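Local structure of fatty acid amide hydrolase (Candida albicans, 6KVR) at residues H209-S212 and G218-K221; T391-Y396 and Y483-N488; N364-K369 and D564-D569. The protein probably hydrolyses monocarboxylic acid amides to the free carboxylate and ammonium. All coordinates share one frame; numbering follows the deposited sequence.

Following the chain from its N terminus, interaction 1 comes first: 209-212 and 218-221 meet across five intervening residues, closing a short loop between strands 199-201 and 221-222. Interaction 3 opens later, on helix 357-372, and closes only after another 194 residues, near the C-terminal end of helix 552-565. Interaction 2 lies wholly inside that long loop, joining helix 385-397 to helix 482-490; no two contacts interleave. Interactions 1 and 2 touch where Leu210 CD1 packs 4.2 Å from Thr484 OG1, although their centres are 20 Å apart. Interaction 3 stands apart, its nearest atoms about 12 Å from interaction 2, and ties two helices together beside strand 494-499.

Interaction 1. Residues H209-S212 and G218-K221; sequences HLDS and GLTK
The Ser212 side chain lies against the backbone of Thr220, with OG in front of the amide nitrogen and CB 3.9 Å from Thr220 CB. One direct hydrogen bond joins the segments: Thr220 N donates to Ser212 OG over 3.0 Å, and the N-H...O angle of 163° makes it nearly straight. A chi1 of 40° tucks OG over the serine's own backbone, turned onto the Leu219-Thr220 peptide. Two waters widen the link. The first donates to Asp211 OD2 and, over 2.9 Å, to Thr220 O, while also bonding Ser212 OG. The second bonds the same hydroxyl and donates to Thr220 O at 3.0 Å. The serine oxygen therefore has three partners, one amide and two waters, and the Thr220 carbonyl receives both waters. Asp211 enters the network through its carboxylate: OD2 takes the first water and also pairs with Ser229 OG, whereas OD1 accepts from Glu476 N. Two carbonyls approach at the other end, Ser212 O lying 3.4 Å from Gly218 O; both are acceptors, so no hydrogen bond forms between them. The contact thus closes a water-bridged loop without regular secondary structure in the amidase domain, and the side chain of Ser212 lies about 8 Å from that of Ser233, a predicted charge-relay residue. Thr220 OG1 bonds Ser202 OG and Asn119 O, just past strand 199-201 and helix 100-118 respectively, while helix 235-243 packs alongside, Ser235 touching Ser212 and Ala239 touching Thr220.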
loop_
_atom_site.group_PDB
_atom_site.type_symbol
_atom_site.label_atom_id
_atom_site.label_comp_id
_atom_site.label_asym_id
_atom_site.label_seq_id
_atom_site.Cartn_x
_atom_site.Cartn_y
_atom_site.Cartn_z
ATOM N N HIS A 209 -23.261 3.540 7.458
ATOM C CA HIS A 209 -24.399 2.647 7.603
ATOM C C HIS A 209 -24.416 1.672 6.434
ATOM O O HIS A 209 -24.096 2.033 5.298
ATOM C CB HIS A 209 -25.799 3.352 7.579
ATOM C CG HIS A 209 -25.933 4.573 8.433
ATOM N ND1 HIS A 209 -27.158 5.189 8.635
ATOM C CD2 HIS A 209 -25.027 5.306 9.122
ATOM C CE1 HIS A 209 -26.998 6.239 9.417
ATOM N NE2 HIS A 209 -25.716 6.340 9.720
ATOM N N LEU A 210 -24.866 0.452 6.691
ATOM C CA LEU A 210 -25.315 -0.390 5.582
ATOM C C LEU A 210 -26.768 -0.088 5.221
ATOM O O LEU A 210 -27.571 -0.989 4.973
ATOM C CB LEU A 210 -25.111 -1.864 5.920
ATOM C CG LEU A 210 -23.646 -2.307 6.078
ATOM C CD1 LEU A 210 -23.520 -3.837 6.084
ATOM C CD2 LEU A 210 -22.721 -1.700 5.017
ATOM N N ASP A 211 -27.091 1.203 5.164
ATOM C CA ASP A 211 -28.431 1.767 4.998
ATOM C C ASP A 211 -28.248 3.218 4.551
ATOM O O ASP A 211 -27.118 3.658 4.322
ATOM C CB ASP A 211 -29.227 1.659 6.302
ATOM C CG ASP A 211 -30.700 1.939 6.111
ATOM O OD1 ASP A 211 -31.342 2.415 7.078
ATOM O OD2 ASP A 211 -31.219 1.681 4.990
ATOM N N SER A 212 -29.348 3.996 4.496
ATOM C CA SER A 212 -29.330 5.271 3.785
ATOM C C SER A 212 -29.754 6.517 4.572
ATOM O O SER A 212 -29.641 7.626 4.021
ATOM C CB SER A 212 -30.219 5.183 2.529
ATOM O OG SER A 212 -31.411 4.463 2.788
ATOM N N GLY A 218 -33.811 11.710 3.397
ATOM C CA GLY A 218 -34.463 10.642 4.158
ATOM C C GLY A 218 -33.931 9.265 3.796
ATOM O O GLY A 218 -32.716 9.048 3.767
ATOM N N LEU A 219 -34.834 8.326 3.520
ATOM C CA LEU A 219 -34.478 6.931 3.281
ATOM C C LEU A 219 -34.585 6.568 1.806
ATOM O O LEU A 219 -35.469 7.047 1.088
ATOM C CB LEU A 219 -35.380 5.982 4.081
ATOM C CG LEU A 219 -35.495 6.187 5.582
ATOM C CD1 LEU A 219 -36.725 5.451 6.150
ATOM C CD2 LEU A 219 -34.195 5.751 6.275
ATOM N N THR A 220 -33.693 5.688 1.367
ATOM C CA THR A 220 -33.748 5.102 0.026
ATOM C C THR A 220 -34.204 3.653 0.142
ATOM O O THR A 220 -33.754 2.934 1.035
ATOM C CB THR A 220 -32.378 5.208 -0.660
ATOM O OG1 THR A 220 -32.055 6.597 -0.813
ATOM C CG2 THR A 220 -32.349 4.514 -2.042
ATOM N N LYS A 221 -35.103 3.222 -0.747
ATOM C CA LYS A 221 -35.797 1.948 -0.585
ATOM C C LYS A 221 -35.377 0.923 -1.636
ATOM O O LYS A 221 -34.912 1.271 -2.724
ATOM C CB LYS A 221 -37.321 2.149 -0.647
ATOM C CG LYS A 221 -37.898 2.846 0.587
ATOM C CD LYS A 221 -37.542 2.082 1.879
ATOM C CE LYS A 221 -38.433 2.538 3.039
ATOM N NZ LYS A 221 -38.314 1.646 4.214
HETATM O O HOH W 1 -33.748 2.531 3.867
HETATM O O HOH W 2 -30.880 2.293 1.375
#

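Interaction 2. Residues T391-Y396 and Y483-N488; sequences TVHKMY and YTSLWN
Val392 and Ser485 mark the closest backbone approach, 7.4 Å between their CA atoms, where the two helical segments cross at 78° with axes 10.3 Å apart. Ser485 points at the other helix and is touched by three of its side chains. A chi1 of 79° at Val392 sends CG1 to 4.0 Å from Ser485 OG, and Tyr396 brings its hydroxyl OH to 3.9 Å from Ser485 CB. His393 presents a ring edge, CE1 lying 3.8 Å from Ser485 OG, which sits in the plane of the imidazole. No hydrogen bond spans the contact. Instead Ser485 OG, turned by a chi1 of 68°, bonds Trp481 O, just before its helix, and His393 ND1 bonds Tyr389 O, one turn back in its own. Within helix 385-397, the Tyr396 ring brings its CE2 edge over the His393 face, 4.0 Å above its centre, while Val392 O lies 3.4 Å over the rim of the Tyr396 ring. The Tyr396 side chain is also about 3 Å from Gly255, a predicted substrate-binding residue whose O accepts from Thr484 OG1, so the crossing borders the putative active site. Helix 434-457 packs on helix 385-397 through Met395, a selenomethionine, and helix 482-490 rests Trp487 on strands 462-466 and 540-546.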
loop_
_atom_site.group_PDB
_atom_site.type_symbol
_atom_site.label_atom_id
_atom_site.label_comp_id
_atom_site.label_asym_id
_atom_site.label_seq_id
_atom_site.Cartn_x
_atom_site.Cartn_y
_atom_site.Cartn_z
ATOM N N THR A 391 -11.069 -5.941 15.747
ATOM C CA THR A 391 -9.971 -5.084 15.318
ATOM C C THR A 391 -10.450 -4.057 14.301
ATOM O O THR A 391 -10.126 -2.870 14.406
ATOM C CB THR A 391 -8.821 -5.917 14.738
ATOM O OG1 THR A 391 -8.368 -6.850 15.723
ATOM C CG2 THR A 391 -7.653 -5.000 14.347
ATOM N N VAL A 392 -11.236 -4.486 13.311
ATOM C CA VAL A 392 -11.618 -3.525 12.288
ATOM C C VAL A 392 -12.591 -2.496 12.853
ATOM O O VAL A 392 -12.524 -1.310 12.506
ATOM C CB VAL A 392 -12.179 -4.236 11.041
ATOM C CG1 VAL A 392 -13.651 -4.674 11.220
ATOM C CG2 VAL A 392 -11.990 -3.321 9.808
ATOM N N HIS A 393 -13.451 -2.895 13.788
ATOM C CA HIS A 393 -14.366 -1.908 14.350
ATOM C C HIS A 393 -13.653 -0.939 15.285
ATOM O O HIS A 393 -14.080 0.213 15.402
ATOM C CB HIS A 393 -15.551 -2.592 15.032
ATOM C CG HIS A 393 -16.577 -3.073 14.050
ATOM N ND1 HIS A 393 -16.299 -4.026 13.093
ATOM C CD2 HIS A 393 -17.828 -2.631 13.784
ATOM C CE1 HIS A 393 -17.359 -4.199 12.322
ATOM N NE2 HIS A 393 -18.302 -3.364 12.721
ATOM N N LYS A 394 -12.570 -1.369 15.950
ATOM C CA LYS A 394 -11.757 -0.408 16.686
ATOM C C LYS A 394 -11.126 0.583 15.721
ATOM O O LYS A 394 -11.067 1.787 16.004
ATOM C CB LYS A 394 -10.665 -1.124 17.494
ATOM C CG LYS A 394 -11.124 -1.863 18.745
ATOM C CD LYS A 394 -9.901 -2.495 19.432
ATOM C CE LYS A 394 -10.271 -3.405 20.606
ATOM N NZ LYS A 394 -9.263 -4.520 20.755
HETATM N N MSE A 395 -10.668 0.087 14.564
HETATM C CA MSE A 395 -9.949 0.882 13.564
HETATM C C MSE A 395 -10.836 1.997 13.048
HETATM O O MSE A 395 -10.361 3.104 12.794
HETATM C CB MSE A 395 -9.486 0.024 12.375
HETATM C CG MSE A 395 -8.176 -0.736 12.568
HETATM SE SE MSE A 395 -7.821 -1.963 11.046
HETATM C CE MSE A 395 -5.984 -2.465 11.436
ATOM N N TYR A 396 -12.129 1.698 12.884
ATOM C CA TYR A 396 -13.056 2.698 12.361
ATOM C C TYR A 396 -13.059 3.955 13.218
ATOM O O TYR A 396 -13.158 5.068 12.686
ATOM C CB TYR A 396 -14.482 2.139 12.274
ATOM C CG TYR A 396 -14.676 1.093 11.213
ATOM C CD1 TYR A 396 -13.928 1.111 10.050
ATOM C CD2 TYR A 396 -15.637 0.085 11.370
ATOM C CE1 TYR A 396 -14.106 0.132 9.073
ATOM C CE2 TYR A 396 -15.830 -0.888 10.400
ATOM C CZ TYR A 396 -15.063 -0.856 9.250
ATOM O OH TYR A 396 -15.237 -1.818 8.284
ATOM N N TYR A 483 -20.040 -9.983 7.964
ATOM C CA TYR A 483 -19.898 -10.758 6.736
ATOM C C TYR A 483 -19.194 -9.971 5.632
ATOM O O TYR A 483 -18.527 -10.576 4.780
ATOM C CB TYR A 483 -21.273 -11.273 6.281
ATOM C CG TYR A 483 -21.661 -12.526 7.043
ATOM C CD1 TYR A 483 -21.141 -13.769 6.689
ATOM C CD2 TYR A 483 -22.477 -12.455 8.170
ATOM C CE1 TYR A 483 -21.468 -14.911 7.412
ATOM C CE2 TYR A 483 -22.805 -13.580 8.896
ATOM C CZ TYR A 483 -22.305 -14.804 8.515
ATOM O OH TYR A 483 -22.638 -15.919 9.247
ATOM N N THR A 484 -19.298 -8.639 5.631
ATOM C CA THR A 484 -18.550 -7.826 4.669
ATOM C C THR A 484 -17.273 -7.246 5.257
ATOM O O THR A 484 -16.250 -7.174 4.560
ATOM C CB THR A 484 -19.389 -6.664 4.133
ATOM O OG1 THR A 484 -20.072 -6.023 5.221
ATOM C CG2 THR A 484 -20.389 -7.127 3.057
ATOM N N SER A 485 -17.300 -6.838 6.529
ATOM C CA SER A 485 -16.148 -6.138 7.075
ATOM C C SER A 485 -14.924 -7.040 7.172
ATOM O O SER A 485 -13.802 -6.528 7.194
ATOM C CB SER A 485 -16.483 -5.536 8.444
ATOM O OG SER A 485 -16.690 -6.542 9.418
ATOM N N LEU A 486 -15.116 -8.363 7.208
ATOM C CA LEU A 486 -13.977 -9.283 7.213
ATOM C C LEU A 486 -13.075 -9.056 6.003
ATOM O O LEU A 486 -11.845 -9.023 6.128
ATOM C CB LEU A 486 -14.472 -10.730 7.235
ATOM C CG LEU A 486 -13.402 -11.810 7.075
ATOM C CD1 LEU A 486 -12.424 -11.782 8.261
ATOM C CD2 LEU A 486 -14.012 -13.224 6.848
ATOM N N TRP A 487 -13.665 -8.915 4.819
ATOM C CA TRP A 487 -12.854 -8.722 3.625
ATOM C C TRP A 487 -12.294 -7.303 3.504
ATOM O O TRP A 487 -11.404 -7.076 2.670
ATOM C CB TRP A 487 -13.674 -9.117 2.382
ATOM C CG TRP A 487 -14.306 -10.458 2.634
ATOM C CD1 TRP A 487 -15.628 -10.715 2.813
ATOM C CD2 TRP A 487 -13.623 -11.721 2.808
ATOM N NE1 TRP A 487 -15.819 -12.055 3.060
ATOM C CE2 TRP A 487 -14.606 -12.693 3.069
ATOM C CE3 TRP A 487 -12.282 -12.119 2.758
ATOM C CZ2 TRP A 487 -14.293 -14.042 3.285
ATOM C CZ3 TRP A 487 -11.972 -13.470 2.965
ATOM C CH2 TRP A 487 -12.973 -14.408 3.234
ATOM N N ASN A 488 -12.756 -6.357 4.332
ATOM C CA ASN A 488 -12.091 -5.057 4.364
ATOM C C ASN A 488 -10.799 -5.114 5.167
ATOM O O ASN A 488 -9.785 -4.541 4.752
ATOM C CB ASN A 488 -13.010 -3.992 4.949
ATOM C CG ASN A 488 -14.217 -3.732 4.072
ATOM O OD1 ASN A 488 -15.318 -4.173 4.382
ATOM N ND2 ASN A 488 -14.009 -3.043 2.959
#

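Interaction 3. Residues N364-K369 and D564-D569; sequences NTVVEK and DLLGVD
Leu565 and Leu566, near the C-terminal end of helix 552-565, which is closed by a Schellman motif, pack on Val366 and Lys369 of helix 357-372. The first shell is mostly apolar. Leu566 straddles the two helix residues, its CD1 methyl 3.9 Å from Val366 CG2 and its CD2 methyl 4.0 Å from Lys369 CG; the Val366 and Leu566 side chains meet roughly perpendicular. Leu565 meets Lys369 differently: the two side chains run antiparallel alongside one another, with Leu565 CD2 3.8 Å from Lys369 CG and Leu565 CD1 3.9 Å from Lys369 NZ. Lysine thus contributes its aliphatic stem, and bends at chi2 (86°) and chi4 (56°) carry the amine of this exposed residue along the leucine. No hydrogen bond or salt bridge crosses between the segments. In the next shell, Val366 touches Thr499 and Leu566 touches Phe497, both on strand 494-499, which places the helix-to-helix seam beside the central mixed sheet, away from the annotated sites. Leu565 also touches Ala373, just beyond the end of helix 357-372. Directly after the two leucines the chain turns out of the helix: Gly567 leaves helical angles with a phi of 70°, and its N donates to Asp564 O over 3.1 Å.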
loop_
_atom_site.group_PDB
_atom_site.type_symbol
_atom_site.label_atom_id
_atom_site.label_comp_id
_atom_site.label_asym_id
_atom_site.label_seq_id
_atom_site.Cartn_x
_atom_site.Cartn_y
_atom_site.Cartn_z
ATOM N N ASN A 364 -26.764 -22.937 0.159
ATOM C CA ASN A 364 -26.786 -24.384 -0.041
ATOM C C ASN A 364 -27.098 -24.754 -1.490
ATOM O O ASN A 364 -26.506 -25.693 -2.040
ATOM C CB ASN A 364 -27.805 -25.026 0.899
ATOM C CG ASN A 364 -27.730 -26.524 0.875
ATOM O OD1 ASN A 364 -26.717 -27.106 1.252
ATOM N ND2 ASN A 364 -28.790 -27.163 0.407
ATOM N N THR A 365 -28.024 -24.034 -2.125
ATOM C CA THR A 365 -28.350 -24.337 -3.517
ATOM C C THR A 365 -27.160 -24.058 -4.430
ATOM O O THR A 365 -26.901 -24.815 -5.375
ATOM C CB THR A 365 -29.583 -23.539 -3.968
ATOM O OG1 THR A 365 -30.725 -23.928 -3.191
ATOM C CG2 THR A 365 -29.899 -23.795 -5.436
ATOM N N VAL A 366 -26.404 -22.986 -4.152
ATOM C CA VAL A 366 -25.291 -22.637 -5.033
ATOM C C VAL A 366 -24.154 -23.642 -4.872
ATOM O O VAL A 366 -23.538 -24.067 -5.858
ATOM C CB VAL A 366 -24.841 -21.183 -4.776
ATOM C CG1 VAL A 366 -23.474 -20.893 -5.410
ATOM C CG2 VAL A 366 -25.889 -20.212 -5.314
ATOM N N VAL A 367 -23.875 -24.056 -3.635
ATOM C CA VAL A 367 -22.838 -25.058 -3.403
ATOM C C VAL A 367 -23.170 -26.352 -4.144
ATOM O O VAL A 367 -22.294 -26.973 -4.760
ATOM C CB VAL A 367 -22.654 -25.302 -1.894
ATOM C CG1 VAL A 367 -21.824 -26.554 -1.658
ATOM C CG2 VAL A 367 -21.989 -24.087 -1.222
ATOM N N GLU A 368 -24.437 -26.770 -4.117
ATOM C CA GLU A 368 -24.777 -28.038 -4.756
ATOM C C GLU A 368 -24.667 -27.929 -6.273
ATOM O O GLU A 368 -24.193 -28.854 -6.941
ATOM C CB GLU A 368 -26.170 -28.487 -4.314
ATOM C CG GLU A 368 -26.199 -28.973 -2.853
ATOM C CD GLU A 368 -25.348 -30.236 -2.620
ATOM O OE1 GLU A 368 -24.486 -30.243 -1.704
ATOM O OE2 GLU A 368 -25.541 -31.232 -3.355
ATOM N N LYS A 369 -25.045 -26.781 -6.823
ATOM C CA LYS A 369 -24.854 -26.525 -8.243
ATOM C C LYS A 369 -23.372 -26.549 -8.634
ATOM O O LYS A 369 -23.008 -27.058 -9.701
ATOM C CB LYS A 369 -25.490 -25.188 -8.563
ATOM C CG LYS A 369 -25.905 -25.039 -9.987
ATOM C CD LYS A 369 -27.320 -25.607 -10.213
ATOM C CE LYS A 369 -27.713 -25.599 -11.688
ATOM N NZ LYS A 369 -26.685 -26.351 -12.501
ATOM N N ASP A 564 -23.125 -17.766 -15.074
ATOM C CA ASP A 564 -23.621 -18.515 -16.222
ATOM C C ASP A 564 -24.076 -19.908 -15.807
ATOM O O ASP A 564 -25.140 -20.367 -16.234
ATOM C CB ASP A 564 -22.550 -18.576 -17.310
ATOM C CG ASP A 564 -22.392 -17.245 -18.043
ATOM O OD1 ASP A 564 -23.142 -16.291 -17.718
ATOM O OD2 ASP A 564 -21.511 -17.142 -18.930
ATOM N N LEU A 565 -23.309 -20.579 -14.944
ATOM C CA LEU A 565 -23.764 -21.844 -14.380
ATOM C C LEU A 565 -25.140 -21.712 -13.733
ATOM O O LEU A 565 -25.976 -22.619 -13.841
ATOM C CB LEU A 565 -22.756 -22.350 -13.358
ATOM C CG LEU A 565 -23.283 -23.521 -12.524
ATOM C CD1 LEU A 565 -23.219 -24.843 -13.318
ATOM C CD2 LEU A 565 -22.579 -23.622 -11.178
ATOM N N LEU A 566 -25.402 -20.583 -13.065
ATOM C CA LEU A 566 -26.646 -20.398 -12.328
ATOM C C LEU A 566 -27.780 -19.841 -13.176
ATOM O O LEU A 566 -28.896 -19.705 -12.671
ATOM C CB LEU A 566 -26.423 -19.467 -11.130
ATOM C CG LEU A 566 -25.577 -20.016 -9.981
ATOM C CD1 LEU A 566 -25.216 -18.920 -8.975
ATOM C CD2 LEU A 566 -26.305 -21.150 -9.298
ATOM N N GLY A 567 -27.524 -19.483 -14.427
ATOM C CA GLY A 567 -28.564 -18.921 -15.261
ATOM C C GLY A 567 -29.016 -17.531 -14.868
ATOM O O GLY A 567 -30.159 -17.157 -15.156
ATOM N N VAL A 568 -28.150 -16.740 -14.240
ATOM C CA VAL A 568 -28.548 -15.418 -13.772
ATOM C C VAL A 568 -28.515 -14.434 -14.939
ATOM O O VAL A 568 -27.457 -14.188 -15.530
ATOM C CB VAL A 568 -27.647 -14.948 -12.620
ATOM C CG1 VAL A 568 -27.983 -13.510 -12.241
ATOM C CG2 VAL A 568 -27.797 -15.886 -11.414
ATOM N N ASP A 569 -29.676 -13.873 -15.277
ATOM C CA ASP A 569 -29.792 -12.844 -16.313
ATOM C C ASP A 569 -30.638 -11.719 -15.724
ATOM O O ASP A 569 -31.867 -11.808 -15.705
ATOM C CB ASP A 569 -30.406 -13.406 -17.608
ATOM C CG ASP A 569 -30.137 -12.510 -18.847
ATOM O OD1 ASP A 569 -30.113 -11.258 -18.717
ATOM O OD2 ASP A 569 -29.928 -13.066 -19.955
#